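Local atomic coordinates of carboxylase (Deinococcus radiodurans, PDB entry 5H80), a protein that probably uses ATP and bicarbonate to carboxylate biotin, acting as the biotin carboxylase domain of a single-chain bacterial carboxylase. Residues Leu139-Asp144 / Gln292-Arg297; Pro158-Thr163 / Arg230-Ala235; Thr281-Ala286 / Phe304-Gly309; Val323-Thr328 / Gly401-Thr406; Val369-Asn374 / Thr443-Phe448. One frame throughout, in Å; residues are numbered along the deposited sequence.

Contact 1: residues Leu139-Asp144 / Gln292-Arg297; sequences LDLFGD and QEVKYR
Phe142 reaches out from the last turn of helix 136-142 to meet Val294 and Tyr296, which follow the end of helix 277-293. That second helix closes in a Schellman motif. Lys295 has positive phi, its N bonds to Gln292 O, and Tyr296 N returns to Ala291 O. The turn leaves Val294 and Tyr296 facing the other helix end. Val294 CG2 lies 3.9 Å from Phe142 CZ, and Val294 CG1 is nearly as close. Both methyls lie obliquely near the far end of the ring, on the same side of its plane. Tyr296 comes to the ring edge: its CE1 is 3.9 Å from Phe142 CE2, and the two rings meet edge to edge. Leu141 adds a looser touch, CD1 to Val294 CG1 at 4.3 Å. The contact is wholly apolar. Further out, Leu151 of helix 145-154 packs on Phe142, and Thr138 packs on both Val294 and Tyr296. Pro134 also touches Tyr296. The helix that carries Phe142 is tied to helix 118-126 by the salt bridge of Asp140 with Arg122. Tyr296 has CG anti to the backbone N (chi1 -161°), which carries the ring past Phe142, and its OH is hydrogen-bonded to Leu299 O.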
# COMPACT_ATOMS: atom_id res chain seq x y z
N LEU A 139 20.70 -14.14 21.70
CA LEU A 139 20.04 -15.27 21.07
C LEU A 139 19.95 -16.48 22.06
O LEU A 139 18.94 -17.23 22.17
CB LEU A 139 20.74 -15.71 19.75
CG LEU A 139 20.84 -14.69 18.56
CD1 LEU A 139 21.43 -15.31 17.32
CD2 LEU A 139 19.46 -14.16 18.21
N ASP A 140 21.06 -16.67 22.76
CA ASP A 140 21.14 -17.82 23.72
C ASP A 140 20.18 -17.61 24.85
O ASP A 140 19.44 -18.53 25.25
CB ASP A 140 22.55 -18.00 24.31
CG ASP A 140 23.46 -18.86 23.44
OD1 ASP A 140 22.95 -19.78 22.72
OD2 ASP A 140 24.67 -18.59 23.48
N LEU A 141 20.17 -16.41 25.37
CA LEU A 141 19.25 -16.02 26.41
C LEU A 141 17.76 -16.13 26.01
O LEU A 141 17.00 -16.83 26.66
CB LEU A 141 19.59 -14.66 26.89
CG LEU A 141 19.19 -14.29 28.38
CD1 LEU A 141 19.79 -12.96 28.85
CD2 LEU A 141 17.67 -14.30 28.60
N PHE A 142 17.32 -15.45 24.93
CA PHE A 142 15.93 -15.47 24.61
C PHE A 142 15.47 -16.78 24.06
O PHE A 142 14.30 -16.98 23.97
CB PHE A 142 15.54 -14.24 23.72
CG PHE A 142 15.69 -12.89 24.41
CD1 PHE A 142 15.44 -12.70 25.76
CD2 PHE A 142 15.88 -11.75 23.65
CE1 PHE A 142 15.55 -11.44 26.35
CE2 PHE A 142 15.98 -10.49 24.24
CZ PHE A 142 15.81 -10.33 25.57
N GLY A 143 16.42 -17.68 23.69
CA GLY A 143 16.09 -18.99 23.29
C GLY A 143 16.01 -19.99 24.44
O GLY A 143 15.60 -21.12 24.25
N ASP A 144 16.28 -19.54 25.64
CA ASP A 144 16.23 -20.44 26.80
C ASP A 144 15.09 -20.06 27.74
O ASP A 144 15.09 -19.00 28.41
CB ASP A 144 17.57 -20.37 27.54
CG ASP A 144 17.66 -21.42 28.65
OD1 ASP A 144 18.08 -22.53 28.32
OD2 ASP A 144 17.28 -21.15 29.82
N GLN A 292 16.07 -3.29 26.95
CA GLN A 292 17.06 -2.35 27.53
C GLN A 292 18.07 -3.17 28.39
O GLN A 292 19.26 -2.96 28.23
CB GLN A 292 16.48 -1.21 28.33
CG GLN A 292 17.49 -0.34 29.05
CD GLN A 292 18.13 0.69 28.13
OE1 GLN A 292 17.76 0.82 26.96
NE2 GLN A 292 19.07 1.45 28.66
N GLU A 293 17.58 -4.14 29.13
CA GLU A 293 18.46 -4.95 30.02
C GLU A 293 19.53 -5.69 29.25
O GLU A 293 20.70 -5.79 29.73
CB GLU A 293 17.70 -5.92 30.92
CG GLU A 293 18.50 -6.33 32.18
CD GLU A 293 18.84 -5.15 33.10
OE1 GLU A 293 18.10 -4.11 33.13
OE2 GLU A 293 19.89 -5.23 33.79
N VAL A 294 19.19 -6.22 28.05
CA VAL A 294 20.23 -6.81 27.12
C VAL A 294 20.90 -5.88 26.10
O VAL A 294 21.75 -6.36 25.32
CB VAL A 294 19.72 -8.03 26.42
CG1 VAL A 294 19.10 -9.00 27.44
CG2 VAL A 294 18.64 -7.69 25.31
N LYS A 295 20.65 -4.56 26.15
CA LYS A 295 21.24 -3.65 25.17
C LYS A 295 20.91 -4.08 23.76
O LYS A 295 21.76 -4.23 22.87
CB LYS A 295 22.78 -3.58 25.39
CG LYS A 295 23.10 -3.23 26.85
CD LYS A 295 22.54 -1.89 27.29
CE LYS A 295 23.06 -0.76 26.43
NZ LYS A 295 22.76 0.53 27.08
N TYR A 296 19.61 -4.28 23.53
CA TYR A 296 19.20 -4.95 22.30
C TYR A 296 19.59 -4.16 21.07
O TYR A 296 19.57 -2.99 21.11
CB TYR A 296 17.66 -5.24 22.32
CG TYR A 296 17.17 -6.26 21.40
CD1 TYR A 296 17.11 -7.63 21.77
CD2 TYR A 296 16.84 -5.96 20.11
CE1 TYR A 296 16.61 -8.63 20.90
CE2 TYR A 296 16.39 -6.92 19.20
CZ TYR A 296 16.32 -8.29 19.53
OH TYR A 296 15.90 -9.23 18.71
N ARG A 297 20.02 -4.92 20.04
CA ARG A 297 20.31 -4.40 18.71
C ARG A 297 19.53 -5.20 17.67
O ARG A 297 19.39 -6.42 17.74
CB ARG A 297 21.84 -4.34 18.40
CG ARG A 297 22.20 -3.48 17.11
CD ARG A 297 23.69 -3.47 16.82
NE ARG A 297 24.49 -2.90 17.89
CZ ARG A 297 25.10 -1.72 17.91
NH1 ARG A 297 25.81 -1.37 19.02
NH2 ARG A 297 25.03 -0.84 16.88

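Contact 2: residues Pro158-Thr163 / Arg230-Ala235; sequences PVIPGT and RLIERA
Ile160 lies against Arg230 and Ile232 where two irregular segments of the chain run past each other. Its CB carries two branches that part company. CG2, anti to the backbone N, goes to the backbone of Arg230 and stands 3.6 Å from Arg230 O. CG1 takes the other direction and passes Ile232 CG1 at 4.1 Å. The chain then runs on extended to CD1, which comes 3.9 Å from the same Ile232 CG1. The two isoleucines meet at a slant, each through its longer branch. Next along the chain, Pro161 supplies the one hydrogen bond between the segments: Arg230 N donates to Pro161 O at 3.0 Å. The bond is nearly straight at the hydrogen (164°), but the donor is tilted 29° from the carbonyl plane. Both segments belong to the ATP-binding region of the carbamoyl-phosphate synthase L chain family. Residues 158-163 lie in the loop between helix 145-154 and helix 172-178, and residues 230-235 lead into strand 236-245. The two isoleucines rest on the antiparallel sheet of this region, through Tyr313 and Leu305. The Arg230 chain lies alongside the Pro161 ring and points the same way, with CD 4.2 Å from Pro161 CD. From CG to NE it is extended, and this carries the guanidinium away from Pro161; its NH1 is hydrogen-bonded to Gln179 OE1.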
# COMPACT_ATOMS: atom_id res chain seq x y z
N PRO A 158 5.63 -10.05 34.92
CA PRO A 158 4.97 -11.30 35.26
C PRO A 158 5.13 -12.35 34.24
O PRO A 158 5.17 -12.03 33.03
CB PRO A 158 3.49 -10.95 35.38
CG PRO A 158 3.42 -9.50 35.35
CD PRO A 158 4.62 -9.01 34.64
N VAL A 159 5.34 -13.57 34.76
CA VAL A 159 5.33 -14.79 33.99
C VAL A 159 4.29 -15.82 34.49
O VAL A 159 3.88 -15.78 35.66
CB VAL A 159 6.75 -15.44 33.91
CG1 VAL A 159 7.82 -14.46 33.46
CG2 VAL A 159 7.15 -15.96 35.29
N ILE A 160 3.96 -16.74 33.64
CA ILE A 160 2.97 -17.72 33.87
C ILE A 160 3.44 -18.62 35.03
O ILE A 160 4.63 -18.97 35.08
CB ILE A 160 2.63 -18.58 32.67
CG1 ILE A 160 1.96 -17.71 31.57
CG2 ILE A 160 1.64 -19.66 33.06
CD1 ILE A 160 1.56 -18.45 30.32
N PRO A 161 2.52 -19.01 35.93
CA PRO A 161 2.97 -19.95 36.96
C PRO A 161 3.31 -21.30 36.37
O PRO A 161 2.68 -21.80 35.41
CB PRO A 161 1.79 -19.96 37.96
CG PRO A 161 1.27 -18.58 37.82
CD PRO A 161 1.21 -18.43 36.33
N GLY A 162 4.41 -21.86 36.84
CA GLY A 162 4.94 -23.04 36.17
C GLY A 162 6.06 -23.69 36.96
O GLY A 162 6.45 -23.16 37.99
N THR A 163 6.50 -24.86 36.48
CA THR A 163 7.75 -25.50 36.93
C THR A 163 8.87 -24.97 36.05
O THR A 163 8.84 -25.20 34.82
CB THR A 163 7.69 -27.03 36.75
OG1 THR A 163 6.54 -27.54 37.41
CG2 THR A 163 8.93 -27.71 37.35
N ARG A 230 0.46 -23.45 34.34
CA ARG A 230 -1.00 -23.03 34.42
C ARG A 230 -1.55 -22.78 33.01
O ARG A 230 -0.90 -22.04 32.24
CB ARG A 230 -1.16 -21.81 35.36
CG ARG A 230 -2.56 -21.22 35.41
CD ARG A 230 -2.63 -20.05 36.35
NE ARG A 230 -4.01 -19.58 36.45
CZ ARG A 230 -4.89 -19.97 37.37
NH1 ARG A 230 -4.52 -20.70 38.43
NH2 ARG A 230 -6.09 -19.42 37.32
N LEU A 231 -2.69 -23.39 32.65
CA LEU A 231 -3.34 -23.12 31.34
C LEU A 231 -3.96 -21.71 31.51
O LEU A 231 -4.80 -21.49 32.43
CB LEU A 231 -4.38 -24.18 31.00
CG LEU A 231 -5.01 -24.09 29.61
CD1 LEU A 231 -3.95 -24.28 28.55
CD2 LEU A 231 -6.15 -25.07 29.44
N ILE A 232 -3.51 -20.75 30.70
CA ILE A 232 -4.08 -19.38 30.75
C ILE A 232 -5.20 -19.34 29.73
O ILE A 232 -5.04 -19.51 28.48
CB ILE A 232 -3.08 -18.25 30.54
CG1 ILE A 232 -2.06 -18.29 31.68
CG2 ILE A 232 -3.78 -16.89 30.35
CD1 ILE A 232 -2.16 -17.22 32.71
N GLU A 233 -6.37 -19.06 30.32
CA GLU A 233 -7.62 -19.19 29.65
C GLU A 233 -8.22 -17.74 29.49
O GLU A 233 -7.91 -16.80 30.26
CB GLU A 233 -8.55 -20.06 30.52
CG GLU A 233 -8.05 -21.48 30.72
CD GLU A 233 -9.15 -22.39 31.25
OE1 GLU A 233 -9.39 -22.26 32.46
OE2 GLU A 233 -9.70 -23.20 30.46
N ARG A 234 -9.09 -17.64 28.50
CA ARG A 234 -9.69 -16.41 28.21
C ARG A 234 -8.77 -15.23 28.03
O ARG A 234 -9.09 -14.09 28.39
CB ARG A 234 -10.67 -16.07 29.32
CG ARG A 234 -11.91 -16.86 29.18
CD ARG A 234 -12.76 -16.82 30.42
NE ARG A 234 -12.05 -17.09 31.66
CZ ARG A 234 -11.69 -18.30 32.13
NH1 ARG A 234 -11.91 -19.41 31.43
NH2 ARG A 234 -11.06 -18.37 33.31
N ALA A 235 -7.62 -15.48 27.47
CA ALA A 235 -6.68 -14.43 27.14
C ALA A 235 -6.46 -14.16 25.63
O ALA A 235 -6.61 -15.01 24.74
CB ALA A 235 -5.36 -14.68 27.78

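Contact 3: residues Thr281-Ala286 / Phe304-Gly309; sequences TALIGA and FLVTPG
Leu283 on helix 281-286 and Phe304 on strand 304-306 mark the closest backbone approach. The two axes are 11.1 Å apart and run nearly antiparallel, at 159°. The gap is bridged mainly by side chains, and all four that touch are buried. Leu283 CD1 sits over one face of the Phe304 ring. It is 3.9 Å from the centroid and 25° off the ring normal, a CH-pi contact. The methyl is displaced toward the root of the ring, so its nearest atom is Phe304 CG at 3.6 Å. Phe304 has CG anti to its carbonyl carbon (chi1 -57°), and the ring reaches on to Ala286, one turn further along the helix. There Ala286 CB meets Phe304 CZ at 3.8 Å, approaching obliquely. The same Leu283 CD1 also touches Val306 CG2, again at 3.8 Å. Leu283 and Val306 meet tip to tip, and Leu283 CD2 adds a slightly longer approach to the same valine methyl.

This is a helix packed on a beta-sheet, in the ATP-binding region of the biotin carboxylase. A short turn joins helix 277-293 to strand 299-306, which runs back under the helix. Strands 236-245 and 312-318 flank that strand on either side. They extend the apolar floor with Ile238, Val240 and Phe312, all of which touch Leu283. Phe304 is supported by Phe314 of strand 312-318. Leu305, between the two inward residues of the strand, points away from the helix and packs on Ile232.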
# COMPACT_ATOMS: atom_id res chain seq x y z
N THR A 281 0.34 0.77 27.75
CA THR A 281 1.53 1.40 28.20
C THR A 281 2.22 0.38 29.11
O THR A 281 3.44 0.38 29.11
CB THR A 281 1.45 2.78 28.89
OG1 THR A 281 1.80 2.75 30.27
CG2 THR A 281 0.47 3.54 28.50
N ALA A 282 1.44 -0.41 29.82
CA ALA A 282 2.14 -1.46 30.63
C ALA A 282 2.88 -2.55 29.86
O ALA A 282 4.10 -2.90 30.19
CB ALA A 282 1.21 -2.07 31.63
N LEU A 283 2.22 -3.04 28.83
CA LEU A 283 2.84 -4.00 27.92
C LEU A 283 4.09 -3.48 27.28
O LEU A 283 5.13 -4.08 27.31
CB LEU A 283 1.88 -4.40 26.85
CG LEU A 283 0.91 -5.54 26.81
CD1 LEU A 283 1.09 -6.76 27.75
CD2 LEU A 283 -0.47 -5.16 26.48
N ILE A 284 4.06 -2.26 26.75
CA ILE A 284 5.23 -1.68 26.12
C ILE A 284 6.37 -1.42 27.08
O ILE A 284 7.51 -1.74 26.78
CB ILE A 284 4.85 -0.45 25.33
CG1 ILE A 284 3.77 -0.93 24.30
CG2 ILE A 284 6.09 0.20 24.80
CD1 ILE A 284 3.24 0.33 23.52
N GLY A 285 6.03 -1.01 28.30
CA GLY A 285 7.01 -0.76 29.36
C GLY A 285 7.77 -2.07 29.69
O GLY A 285 9.00 -1.99 29.80
N ALA A 286 7.03 -3.14 29.91
CA ALA A 286 7.63 -4.49 30.10
C ALA A 286 8.58 -4.88 28.99
O ALA A 286 9.75 -5.25 29.22
CB ALA A 286 6.57 -5.60 30.27
N PHE A 304 2.96 -11.56 24.88
CA PHE A 304 2.24 -11.67 26.15
C PHE A 304 0.86 -12.29 25.94
O PHE A 304 0.25 -12.17 24.87
CB PHE A 304 2.04 -10.27 26.77
CG PHE A 304 3.26 -9.52 27.00
CD1 PHE A 304 3.93 -9.52 28.25
CD2 PHE A 304 3.83 -8.70 25.98
CE1 PHE A 304 5.01 -8.81 28.50
CE2 PHE A 304 5.01 -7.93 26.24
CZ PHE A 304 5.65 -8.02 27.50
N LEU A 305 0.36 -12.94 26.99
CA LEU A 305 -1.04 -13.26 27.16
C LEU A 305 -1.63 -12.24 28.14
O LEU A 305 -1.03 -11.90 29.19
CB LEU A 305 -1.28 -14.69 27.70
CG LEU A 305 -0.77 -15.83 26.80
CD1 LEU A 305 -1.05 -17.15 27.51
CD2 LEU A 305 -1.38 -15.70 25.44
N VAL A 306 -2.80 -11.70 27.75
CA VAL A 306 -3.43 -10.67 28.46
C VAL A 306 -4.92 -11.01 28.77
O VAL A 306 -5.69 -11.42 27.86
CB VAL A 306 -3.34 -9.31 27.60
CG1 VAL A 306 -4.00 -8.14 28.34
CG2 VAL A 306 -1.92 -8.96 27.19
N THR A 307 -5.30 -10.92 30.08
CA THR A 307 -6.56 -11.38 30.57
C THR A 307 -7.54 -10.17 30.26
O THR A 307 -7.04 -9.07 30.07
CB THR A 307 -6.58 -11.56 32.11
OG1 THR A 307 -6.46 -10.32 32.81
CG2 THR A 307 -5.52 -12.57 32.49
N PRO A 308 -8.85 -10.43 30.37
CA PRO A 308 -9.84 -9.40 30.00
C PRO A 308 -9.69 -8.13 30.78
O PRO A 308 -9.88 -7.06 30.21
CB PRO A 308 -11.18 -10.17 30.20
CG PRO A 308 -10.78 -11.55 29.88
CD PRO A 308 -9.49 -11.71 30.56
N GLY A 309 -9.23 -8.20 32.04
CA GLY A 309 -9.06 -7.08 32.93
C GLY A 309 -7.67 -6.44 32.85
O GLY A 309 -7.39 -5.48 33.55

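Contact 4: residues Val323-Thr328 / Gly401-Thr406; sequences VEHTVT and GVRVDT
Thr326 CG2 lies over the face of the Arg403 guanidinium, 3.7 Å from Arg403 NH2. The tight part is the ion pair within 401-406. Arg403 grips Asp405 side-on with two nitrogens: NE to Asp405 OD1 at 2.7 Å, almost straight (177°), and NH2 to Asp405 OD2 at 2.9 Å. Both carboxylate oxygens are met on their syn side. The two bonds fix the rotation of the guanidinium. NH1 turns to Glu329 and Glu330, so acids surround the cation on more than one side. The link between the segments is looser. It has no polar bond, and the threonine methyl merely rests on the ion pair, 3.8 Å from Asp405 OD2. His325 is more distant still, with NE2 4.3 Å from Arg403 NH2; its ring nitrogens bond to Gln322 and Arg46. Thr326 OG1 is directed to Gln370 OE1. Beyond the ion pair, Pro400 of the second subunit packs on Arg403 and Asp405. Strand 402-406 is one of the two outermost strands, within this chain, of the antiparallel sheet in the biotin carboxylase C-terminal region. The start of helix 325-332 lies over that sheet, with Thr326 also touching Lys424 and Val426 of the adjoining strand 421-429.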
# COMPACT_ATOMS: atom_id res chain seq x y z
N VAL A 323 6.74 -12.77 10.98
CA VAL A 323 5.90 -12.87 9.82
C VAL A 323 4.92 -11.65 9.79
O VAL A 323 4.68 -11.08 8.65
CB VAL A 323 5.02 -14.16 9.85
CG1 VAL A 323 3.99 -14.16 8.75
CG2 VAL A 323 5.90 -15.38 9.57
N GLU A 324 4.33 -11.32 10.95
CA GLU A 324 3.38 -10.26 11.07
C GLU A 324 3.97 -8.82 11.13
O GLU A 324 3.22 -7.93 11.55
CB GLU A 324 2.39 -10.54 12.18
CG GLU A 324 2.92 -10.64 13.53
CD GLU A 324 3.50 -12.00 13.94
OE1 GLU A 324 3.90 -12.80 13.08
OE2 GLU A 324 3.54 -12.24 15.19
N HIS A 325 5.30 -8.62 10.84
CA HIS A 325 5.94 -7.33 10.96
C HIS A 325 5.18 -6.43 9.91
O HIS A 325 5.04 -5.23 10.21
CB HIS A 325 7.41 -7.38 10.59
CG HIS A 325 7.65 -7.59 9.11
ND1 HIS A 325 7.60 -8.80 8.47
CD2 HIS A 325 7.89 -6.67 8.12
CE1 HIS A 325 7.84 -8.65 7.16
NE2 HIS A 325 8.02 -7.36 6.92
N THR A 326 4.66 -7.09 8.88
CA THR A 326 3.89 -6.31 7.83
C THR A 326 2.74 -5.39 8.36
O THR A 326 2.54 -4.19 7.87
CB THR A 326 3.25 -7.23 6.85
OG1 THR A 326 2.40 -8.08 7.60
CG2 THR A 326 4.32 -8.06 6.08
N VAL A 327 1.94 -5.85 9.28
CA VAL A 327 0.79 -5.01 9.80
C VAL A 327 1.22 -3.74 10.53
O VAL A 327 0.60 -2.68 10.38
CB VAL A 327 -0.23 -5.77 10.69
CG1 VAL A 327 -1.28 -6.47 9.88
CG2 VAL A 327 0.43 -6.77 11.63
N THR A 328 2.31 -3.83 11.30
CA THR A 328 2.87 -2.72 11.95
C THR A 328 3.40 -1.75 10.95
O THR A 328 3.20 -0.56 11.09
CB THR A 328 4.05 -3.21 12.83
OG1 THR A 328 3.53 -4.06 13.86
CG2 THR A 328 4.83 -2.09 13.44
N GLY A 401 -5.28 0.66 0.05
CA GLY A 401 -5.39 -0.00 1.32
C GLY A 401 -5.12 -1.47 1.33
O GLY A 401 -5.44 -2.12 2.32
N VAL A 402 -4.57 -2.06 0.25
CA VAL A 402 -4.27 -3.48 0.27
C VAL A 402 -2.78 -3.63 -0.08
O VAL A 402 -2.30 -3.02 -1.01
CB VAL A 402 -5.14 -4.18 -0.86
CG1 VAL A 402 -4.58 -5.54 -1.26
CG2 VAL A 402 -6.55 -4.15 -0.46
N ARG A 403 -2.10 -4.57 0.56
CA ARG A 403 -0.72 -4.91 0.23
C ARG A 403 -0.65 -6.44 0.33
O ARG A 403 -1.15 -7.01 1.30
CB ARG A 403 0.22 -4.34 1.30
CG ARG A 403 1.57 -5.04 1.41
CD ARG A 403 2.46 -4.39 2.43
NE ARG A 403 3.67 -5.18 2.64
CZ ARG A 403 4.63 -4.81 3.53
NH1 ARG A 403 4.53 -3.68 4.28
NH2 ARG A 403 5.75 -5.57 3.68
N VAL A 404 0.05 -7.05 -0.63
CA VAL A 404 0.23 -8.51 -0.63
C VAL A 404 1.70 -8.89 -0.75
O VAL A 404 2.33 -8.54 -1.73
CB VAL A 404 -0.54 -9.20 -1.78
CG1 VAL A 404 -0.32 -10.73 -1.74
CG2 VAL A 404 -2.04 -8.95 -1.69
N ASP A 405 2.20 -9.67 0.22
CA ASP A 405 3.58 -10.14 0.26
C ASP A 405 3.51 -11.68 -0.05
O ASP A 405 2.92 -12.49 0.73
CB ASP A 405 4.35 -9.90 1.59
CG ASP A 405 4.70 -8.44 1.84
OD1 ASP A 405 4.01 -7.54 1.27
OD2 ASP A 405 5.69 -8.18 2.52
N THR A 406 4.15 -12.05 -1.16
CA THR A 406 4.15 -13.45 -1.64
C THR A 406 5.53 -13.72 -2.36
O THR A 406 6.35 -12.86 -2.59
CB THR A 406 2.91 -13.73 -2.53
OG1 THR A 406 2.72 -15.14 -2.90
CG2 THR A 406 2.93 -12.86 -3.78

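Contact 5: residues Val369-Asn374 / Thr443-Phe448; sequences VQARVN and TALSEF
Ala371 and Leu445 lie closest along the backbone, their CA atoms 8.8 Å apart. Residues 369-374 are a beta strand, while 443-446 are the last turn of helix 434-446 before the chain leaves it at Glu447 and Phe448. Alternate residues of the strand face the helix, and Ala371 and Val373 make the contact. Val373 is the centre of it. Its CG2, anti to the carbonyl carbon, is the one branch used. That methyl meets Phe448 CE1 at 4.0 Å, the ring standing oblique to it, and Leu445 CD2 at 4.2 Å. Val373 and Leu445 pass side by side, pointing opposite ways. Leu445 CD1 reaches the other way along the strand, to Ala371 CB at 4.5 Å, so the fork of the leucine spans two strand residues. Both segments are joined by apolar groups alone, and none of the approaches is close. Just past the helix, Glu447 forms a salt bridge with Arg49 of the second subunit. This is helix-on-sheet packing in the biotin carboxylase C-terminal region. Strand 367-374 lies between 264-270 and 421-429, and Leu267 packs on Ala371. Helix 457-465 covers Leu445 with Leu457, Leu460 and Leu464, while Phe394 meets the Phe448 ring edge-to-face.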
# COMPACT_ATOMS: atom_id res chain seq x y z
N VAL A 369 -4.94 -5.03 9.43
CA VAL A 369 -4.97 -6.47 9.69
C VAL A 369 -4.23 -7.23 8.55
O VAL A 369 -4.34 -6.91 7.38
CB VAL A 369 -6.40 -6.97 9.85
CG1 VAL A 369 -7.32 -6.86 8.61
CG2 VAL A 369 -6.51 -8.41 10.15
N GLN A 370 -3.58 -8.32 8.94
CA GLN A 370 -2.99 -9.26 8.03
C GLN A 370 -3.70 -10.58 8.09
O GLN A 370 -4.03 -11.06 9.21
CB GLN A 370 -1.49 -9.52 8.36
CG GLN A 370 -0.85 -10.75 7.60
CD GLN A 370 0.64 -10.79 7.69
OE1 GLN A 370 1.35 -10.12 6.93
NE2 GLN A 370 1.16 -11.58 8.60
N ALA A 371 -4.01 -11.14 6.96
CA ALA A 371 -4.53 -12.51 6.95
C ALA A 371 -3.46 -13.43 6.23
O ALA A 371 -2.91 -13.07 5.21
CB ALA A 371 -5.83 -12.62 6.29
N ARG A 372 -3.15 -14.60 6.83
CA ARG A 372 -2.28 -15.55 6.15
C ARG A 372 -3.12 -16.51 5.20
O ARG A 372 -3.98 -17.33 5.67
CB ARG A 372 -1.62 -16.33 7.26
CG ARG A 372 -0.77 -15.44 8.28
CD ARG A 372 0.23 -16.30 9.12
NE ARG A 372 0.86 -15.53 10.24
CZ ARG A 372 1.86 -16.00 11.01
NH1 ARG A 372 2.46 -17.13 10.71
NH2 ARG A 372 2.33 -15.29 12.02
N VAL A 373 -2.87 -16.38 3.92
CA VAL A 373 -3.42 -17.29 2.88
C VAL A 373 -2.61 -18.55 2.74
O VAL A 373 -1.41 -18.44 2.39
CB VAL A 373 -3.67 -16.56 1.59
CG1 VAL A 373 -4.38 -17.45 0.60
CG2 VAL A 373 -4.45 -15.26 1.89
N ASN A 374 -3.20 -19.67 3.16
CA ASN A 374 -2.49 -20.96 3.19
C ASN A 374 -3.07 -21.97 2.16
O ASN A 374 -4.25 -21.94 1.84
CB ASN A 374 -2.42 -21.61 4.56
CG ASN A 374 -1.85 -20.76 5.69
OD1 ASN A 374 -0.81 -20.11 5.55
ND2 ASN A 374 -2.46 -20.89 6.87
N THR A 443 -13.62 -8.23 1.57
CA THR A 443 -13.65 -7.87 0.15
C THR A 443 -12.35 -8.16 -0.62
O THR A 443 -12.34 -8.80 -1.70
CB THR A 443 -14.15 -6.46 -0.02
OG1 THR A 443 -15.44 -6.37 0.62
CG2 THR A 443 -14.15 -6.07 -1.44
N ALA A 444 -11.22 -7.77 -0.02
CA ALA A 444 -9.96 -8.03 -0.62
C ALA A 444 -9.69 -9.52 -0.78
O ALA A 444 -9.32 -9.97 -1.87
CB ALA A 444 -8.86 -7.35 0.21
N LEU A 445 -9.96 -10.34 0.22
CA LEU A 445 -9.87 -11.71 0.05
C LEU A 445 -10.76 -12.32 -1.02
O LEU A 445 -10.33 -13.24 -1.74
CB LEU A 445 -10.06 -12.41 1.37
CG LEU A 445 -8.92 -12.19 2.32
CD1 LEU A 445 -9.29 -13.10 3.49
CD2 LEU A 445 -7.56 -12.49 1.67
N SER A 446 -11.93 -11.73 -1.24
CA SER A 446 -12.90 -12.25 -2.21
C SER A 446 -12.40 -11.97 -3.57
O SER A 446 -12.84 -12.69 -4.54
CB SER A 446 -14.26 -11.58 -2.01
OG SER A 446 -14.26 -10.21 -2.53
N GLU A 447 -11.41 -11.07 -3.74
CA GLU A 447 -10.80 -10.81 -5.04
C GLU A 447 -9.55 -11.64 -5.29
O GLU A 447 -8.90 -11.48 -6.31
CB GLU A 447 -10.46 -9.30 -5.16
CG GLU A 447 -11.68 -8.45 -5.41
CD GLU A 447 -11.56 -6.93 -5.36
OE1 GLU A 447 -10.43 -6.37 -5.34
OE2 GLU A 447 -12.69 -6.28 -5.24
N PHE A 448 -9.19 -12.49 -4.35
CA PHE A 448 -8.05 -13.38 -4.53
C PHE A 448 -8.39 -14.65 -5.32
O PHE A 448 -8.95 -15.58 -4.78
CB PHE A 448 -7.47 -13.74 -3.17
CG PHE A 448 -5.97 -13.98 -3.16
CD1 PHE A 448 -5.31 -13.73 -1.96
CD2 PHE A 448 -5.21 -14.50 -4.24
CE1 PHE A 448 -3.94 -13.93 -1.81
CE2 PHE A 448 -3.80 -14.73 -4.12
CZ PHE A 448 -3.16 -14.42 -2.89

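In the fold
Contacts 3, 4 and 5 are buried, and contacts 1 and 2 are only partly so. Contacts 1 and 3 both use helix 277-293, one at its end and one along its middle, with centres about 20 Å apart. Contacts 2 and 3 touch: Ile160 and Ile232 meet Leu305 on the sheet face away from the helix. Contacts 4 and 5 reach one antiparallel sheet, with centres about 11 Å apart, and both touch the second subunit. Glu324 and Arg372 form a salt bridge between them. Contacts 1, 3 and 5 are apolar, contact 2 adds a backbone hydrogen bond, and contact 4 centres on an ion pair.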